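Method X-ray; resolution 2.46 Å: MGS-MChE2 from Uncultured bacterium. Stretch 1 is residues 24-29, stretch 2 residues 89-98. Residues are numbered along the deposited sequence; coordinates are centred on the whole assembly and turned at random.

Stretch 1 24-29: ILHGLM
Stretch 2, residues 89-98: GNSLGGHIAL

Two neighbouring parallel strands bring these stretches together, and the second turns sharply into a helix that packs back over the first. Ile-24 and Leu-25 end one strand (Leu-25 phi/psi -113/109), after which the chain runs on as loop; Gly-89 to Ser-91 end the other. Leu-25 pairs with Gly-89, their CA atoms 4.7 Å apart. The one direct hydrogen bond across the pair runs from Asn-90 N to Leu-25 O, 3.2 Å with a nearly straight angle of 162°. Leu-25 O also receives two CA-H...O contacts, from Gly-89 CA at 3.5 Å and from Gly-93 CA at 3.3 Å, so it ties strand and helix together.

At the turn Ser-91 adopts phi/psi 55/-123, unusual for a residue with a side chain. Its m rotamer (chi1 -60°) lets Ser-91 OG donate to Asn-90 OD1 at 3.1 Å; Asn-90 itself is t at chi1 (165°), and its ND2 is hydrogen-bonded elsewhere in the structure. Ser-91 occupies the N-cap position, but its side chain makes no capping bond. From Leu-92 onward phi/psi stay near -62/-41, and regular helical bonds follow, such as Ile-96 N to Leu-92 O and Ala-97 N to Gly-93 O, both 2.9 Å.

Glycines make the close approach possible. An ideal CB on Gly-93 would lie 1.9 Å from Leu-25 O, and one on Gly-27 would lie 2.8 Å from Ser-91 CB; both would clash. At Gly-89 a CB would fall 2.5 Å from Gly-94 CA, so its bareness makes room for the returning helix.

Leu-25 supplies the largest buried surface, 104 Å². Its m,t rotamer (-64°, 179°) extends the side chain on the sheet face shared with Gly-89, placing Leu-25 CD1 3.8 Å from Ile-96 CG2 and 4.0 Å from Ala-97 CB. Ile-96 is m,m (-50°, -61°); its CA-to-CB bond points toward Leu-25's stretch although the end of the side chain leads away. Leu-25 CD1 also lies 3.6 Å from Ala-97 N; the short side chain of Ala-97 ends at CB.

Farther along, Leu-28 (m,t; -64°, 175°) and Leu-92 (t,p; 176°, 62°) meet through their CD2 atoms at 3.8 Å, an apolar contact in a partly exposed setting. A water bridges their backbones, its oxygen accepting from Leu-28 N at 3.1 Å and weakly from Leu-92 N at 3.5 Å. The CA-to-CB bond of His-26 (chi1 p, 70°) points away, and its NE2 is hydrogen-bonded elsewhere in the structure. Together the stretches bury 359 Å².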

ATOM      1  N   ILE A  24      -1.235  -6.027   2.508  1.00 24.97           N
ATOM      2  CA  ILE A  24      -1.865  -4.836   1.954  1.00 19.48           C
ATOM      3  C   ILE A  24      -1.731  -3.626   2.873  1.00 24.17           C
ATOM      4  O   ILE A  24      -2.081  -3.689   4.050  1.00 30.12           O
ATOM      5  CB  ILE A  24      -3.357  -5.089   1.677  1.00 29.76           C
ATOM      6  CG1 ILE A  24      -3.524  -6.036   0.489  1.00 30.95           C
ATOM      7  CG2 ILE A  24      -4.081  -3.782   1.418  1.00 26.24           C
ATOM      8  CD1 ILE A  24      -4.966  -6.330   0.146  1.00 34.62           C
ATOM      9  N   LEU A  25      -1.228  -2.523   2.327  1.00 22.62           N
ATOM     10  CA  LEU A  25      -1.111  -1.281   3.080  1.00 22.52           C
ATOM     11  C   LEU A  25      -2.053  -0.213   2.535  1.00 24.76           C
ATOM     12  O   LEU A  25      -1.835   0.323   1.448  1.00 27.25           O
ATOM     13  CB  LEU A  25       0.326  -0.768   3.051  1.00 23.11           C
ATOM     14  CG  LEU A  25       1.376  -1.647   3.725  1.00 33.33           C
ATOM     15  CD1 LEU A  25       2.751  -1.016   3.590  1.00 34.99           C
ATOM     16  CD2 LEU A  25       1.024  -1.865   5.186  1.00 39.55           C
ATOM     17  N   HIS A  26      -3.101   0.090   3.294  1.00 29.99           N
ATOM     18  CA  HIS A  26      -4.047   1.129   2.906  1.00 45.33           C
ATOM     19  C   HIS A  26      -3.560   2.495   3.384  1.00 48.53           C
ATOM     20  O   HIS A  26      -2.627   2.584   4.182  1.00 48.48           O
ATOM     21  CB  HIS A  26      -5.438   0.828   3.469  1.00 51.67           C
ATOM     22  CG  HIS A  26      -5.533   0.976   4.957  1.00 61.78           C
ATOM     23  ND1 HIS A  26      -6.334   1.920   5.558  1.00 72.92           N
ATOM     24  CD2 HIS A  26      -4.923   0.302   5.959  1.00 63.36           C
ATOM     25  CE1 HIS A  26      -6.217   1.821   6.871  1.00 76.45           C
ATOM     26  NE2 HIS A  26      -5.366   0.848   7.141  1.00 71.12           N
ATOM     27  N   GLY A  27      -4.194   3.557   2.896  1.00 47.06           N
ATOM     28  CA  GLY A  27      -3.788   4.908   3.241  1.00 48.48           C
ATOM     29  C   GLY A  27      -4.473   5.453   4.480  1.00 52.62           C
ATOM     30  O   GLY A  27      -4.913   4.694   5.343  1.00 53.95           O
ATOM     31  N   LEU A  28      -4.558   6.778   4.567  1.00 52.41           N
ATOM     32  CA  LEU A  28      -5.205   7.442   5.695  1.00 51.15           C
ATOM     33  C   LEU A  28      -6.725   7.410   5.561  1.00 58.13           C
ATOM     34  O   LEU A  28      -7.437   7.150   6.529  1.00 64.94           O
ATOM     35  CB  LEU A  28      -4.724   8.890   5.815  1.00 56.20           C
ATOM     36  CG  LEU A  28      -3.242   9.108   6.123  1.00 54.72           C
ATOM     37  CD1 LEU A  28      -2.903  10.590   6.089  1.00 57.12           C
ATOM     38  CD2 LEU A  28      -2.883   8.506   7.473  1.00 57.51           C
ATOM     39  N   MET A  29      -7.209   7.684   4.353  1.00 70.06           N
ATOM     40  CA  MET A  29      -8.635   7.619   4.045  1.00 83.64           C
ATOM     41  C   MET A  29      -9.172   6.210   4.271  1.00 90.31           C
ATOM     42  O   MET A  29     -10.350   6.011   4.579  1.00 94.07           O
ATOM     43  CB  MET A  29      -8.882   8.059   2.595  1.00 89.32           C
ATOM     44  CG  MET A  29      -9.820   7.152   1.804  1.00 93.98           C
ATOM     45  SD  MET A  29     -10.151   7.721   0.125  1.00131.29           S
ATOM     46  CE  MET A  29     -11.120   6.353  -0.506  1.00 97.24           C
ATOM     47  N   GLY A  89       0.205  -1.601  -2.072  1.00 26.40           N
ATOM     48  CA  GLY A  89       0.012  -0.328  -1.405  1.00 23.02           C
ATOM     49  C   GLY A  89      -0.774   0.702  -2.193  1.00 29.52           C
ATOM     50  O   GLY A  89      -0.654   0.797  -3.414  1.00 27.88           O
ATOM     51  N   ASN A  90      -1.580   1.478  -1.475  1.00 38.68           N
ATOM     52  CA  ASN A  90      -2.364   2.559  -2.063  1.00 37.79           C
ATOM     53  C   ASN A  90      -2.198   3.849  -1.268  1.00 36.42           C
ATOM     54  O   ASN A  90      -2.099   3.813  -0.040  1.00 41.53           O
ATOM     55  CB  ASN A  90      -3.839   2.167  -2.130  1.00 39.15           C
ATOM     56  CG  ASN A  90      -4.749   3.352  -2.389  1.00 51.57           C
ATOM     57  OD1 ASN A  90      -5.449   3.819  -1.491  1.00 62.93           O
ATOM     58  ND2 ASN A  90      -4.741   3.848  -3.621  1.00 55.45           N
ATOM     59  N   SER A  91      -2.170   4.978  -1.972  1.00 33.79           N
ATOM     60  CA  SER A  91      -2.005   6.290  -1.350  1.00 36.19           C
ATOM     61  C   SER A  91      -0.754   6.332  -0.480  1.00 31.45           C
ATOM     62  O   SER A  91       0.351   6.067  -0.953  1.00 34.75           O
ATOM     63  CB  SER A  91      -3.241   6.656  -0.524  1.00 44.56           C
ATOM     64  OG  SER A  91      -4.404   6.698  -1.333  1.00 50.49           O
ATOM     65  N   LEU A  92      -0.933   6.661   0.796  1.00 30.32           N
ATOM     66  CA  LEU A  92       0.177   6.667   1.739  1.00 34.89           C
ATOM     67  C   LEU A  92       0.727   5.256   1.925  1.00 31.96           C
ATOM     68  O   LEU A  92       1.926   5.071   2.127  1.00 24.49           O
ATOM     69  CB  LEU A  92      -0.257   7.248   3.087  1.00 37.01           C
ATOM     70  CG  LEU A  92       0.800   7.210   4.195  1.00 43.29           C
ATOM     71  CD1 LEU A  92       2.017   8.037   3.804  1.00 45.47           C
ATOM     72  CD2 LEU A  92       0.224   7.682   5.520  1.00 44.45           C
ATOM     73  N   GLY A  93      -0.158   4.264   1.847  1.00 31.86           N
ATOM     74  CA  GLY A  93       0.230   2.873   1.993  1.00 23.09           C
ATOM     75  C   GLY A  93       1.268   2.447   0.974  1.00 24.77           C
ATOM     76  O   GLY A  93       2.195   1.702   1.290  1.00 17.91           O
ATOM     77  N   GLY A  94       1.112   2.928  -0.255  1.00 25.95           N
ATOM     78  CA  GLY A  94       2.075   2.654  -1.306  1.00 27.05           C
ATOM     79  C   GLY A  94       3.434   3.237  -0.975  1.00 29.63           C
ATOM     80  O   GLY A  94       4.468   2.637  -1.268  1.00 33.09           O
ATOM     81  N   HIS A  95       3.426   4.414  -0.356  1.00 29.92           N
ATOM     82  CA  HIS A  95       4.660   5.074   0.056  1.00 28.15           C
ATOM     83  C   HIS A  95       5.349   4.270   1.157  1.00 29.54           C
ATOM     84  O   HIS A  95       6.570   4.104   1.142  1.00 22.64           O
ATOM     85  CB  HIS A  95       4.371   6.500   0.529  1.00 26.37           C
ATOM     86  CG  HIS A  95       5.590   7.361   0.638  1.00 33.84           C
ATOM     87  ND1 HIS A  95       5.529   8.690   0.999  1.00 41.17           N
ATOM     88  CD2 HIS A  95       6.899   7.087   0.430  1.00 36.77           C
ATOM     89  CE1 HIS A  95       6.751   9.197   1.009  1.00 44.27           C
ATOM     90  NE2 HIS A  95       7.599   8.245   0.669  1.00 45.51           N
ATOM     91  N   ILE A  96       4.560   3.770   2.106  1.00 27.66           N
ATOM     92  CA  ILE A  96       5.080   2.912   3.164  1.00 27.79           C
ATOM     93  C   ILE A  96       5.693   1.653   2.566  1.00 25.85           C
ATOM     94  O   ILE A  96       6.774   1.221   2.968  1.00 26.52           O
ATOM     95  CB  ILE A  96       3.987   2.499   4.171  1.00 23.89           C
ATOM     96  CG1 ILE A  96       3.200   3.716   4.656  1.00 23.97           C
ATOM     97  CG2 ILE A  96       4.601   1.746   5.343  1.00 22.56           C
ATOM     98  CD1 ILE A  96       4.039   4.744   5.362  1.00 39.47           C
ATOM     99  N   ALA A  97       4.984   1.069   1.603  1.00 21.78           N
ATOM    100  CA  ALA A  97       5.437  -0.140   0.928  1.00 28.21           C
ATOM    101  C   ALA A  97       6.743   0.107   0.179  1.00 31.64           C
ATOM    102  O   ALA A  97       7.670  -0.700   0.251  1.00 26.86           O
ATOM    103  CB  ALA A  97       4.366  -0.647  -0.024  1.00 26.71           C
ATOM    104  N   LEU A  98       6.804   1.227  -0.536  1.00 23.79           N
ATOM    105  CA  LEU A  98       8.009   1.618  -1.262  1.00 29.24           C
ATOM    106  C   LEU A  98       9.211   1.743  -0.333  1.00 30.03           C
ATOM    107  O   LEU A  98      10.272   1.182  -0.601  1.00 32.27           O
ATOM    108  CB  LEU A  98       7.784   2.941  -1.997  1.00 33.42           C
ATOM    109  CG  LEU A  98       7.162   2.850  -3.390  1.00 35.42           C
ATOM    110  CD1 LEU A  98       6.389   4.116  -3.712  1.00 37.14           C
ATOM    111  CD2 LEU A  98       8.236   2.597  -4.437  1.00 28.73           C
TER
HETATM  112  O   HOH W   1      -3.586   8.431   2.155  1.00 44.52           O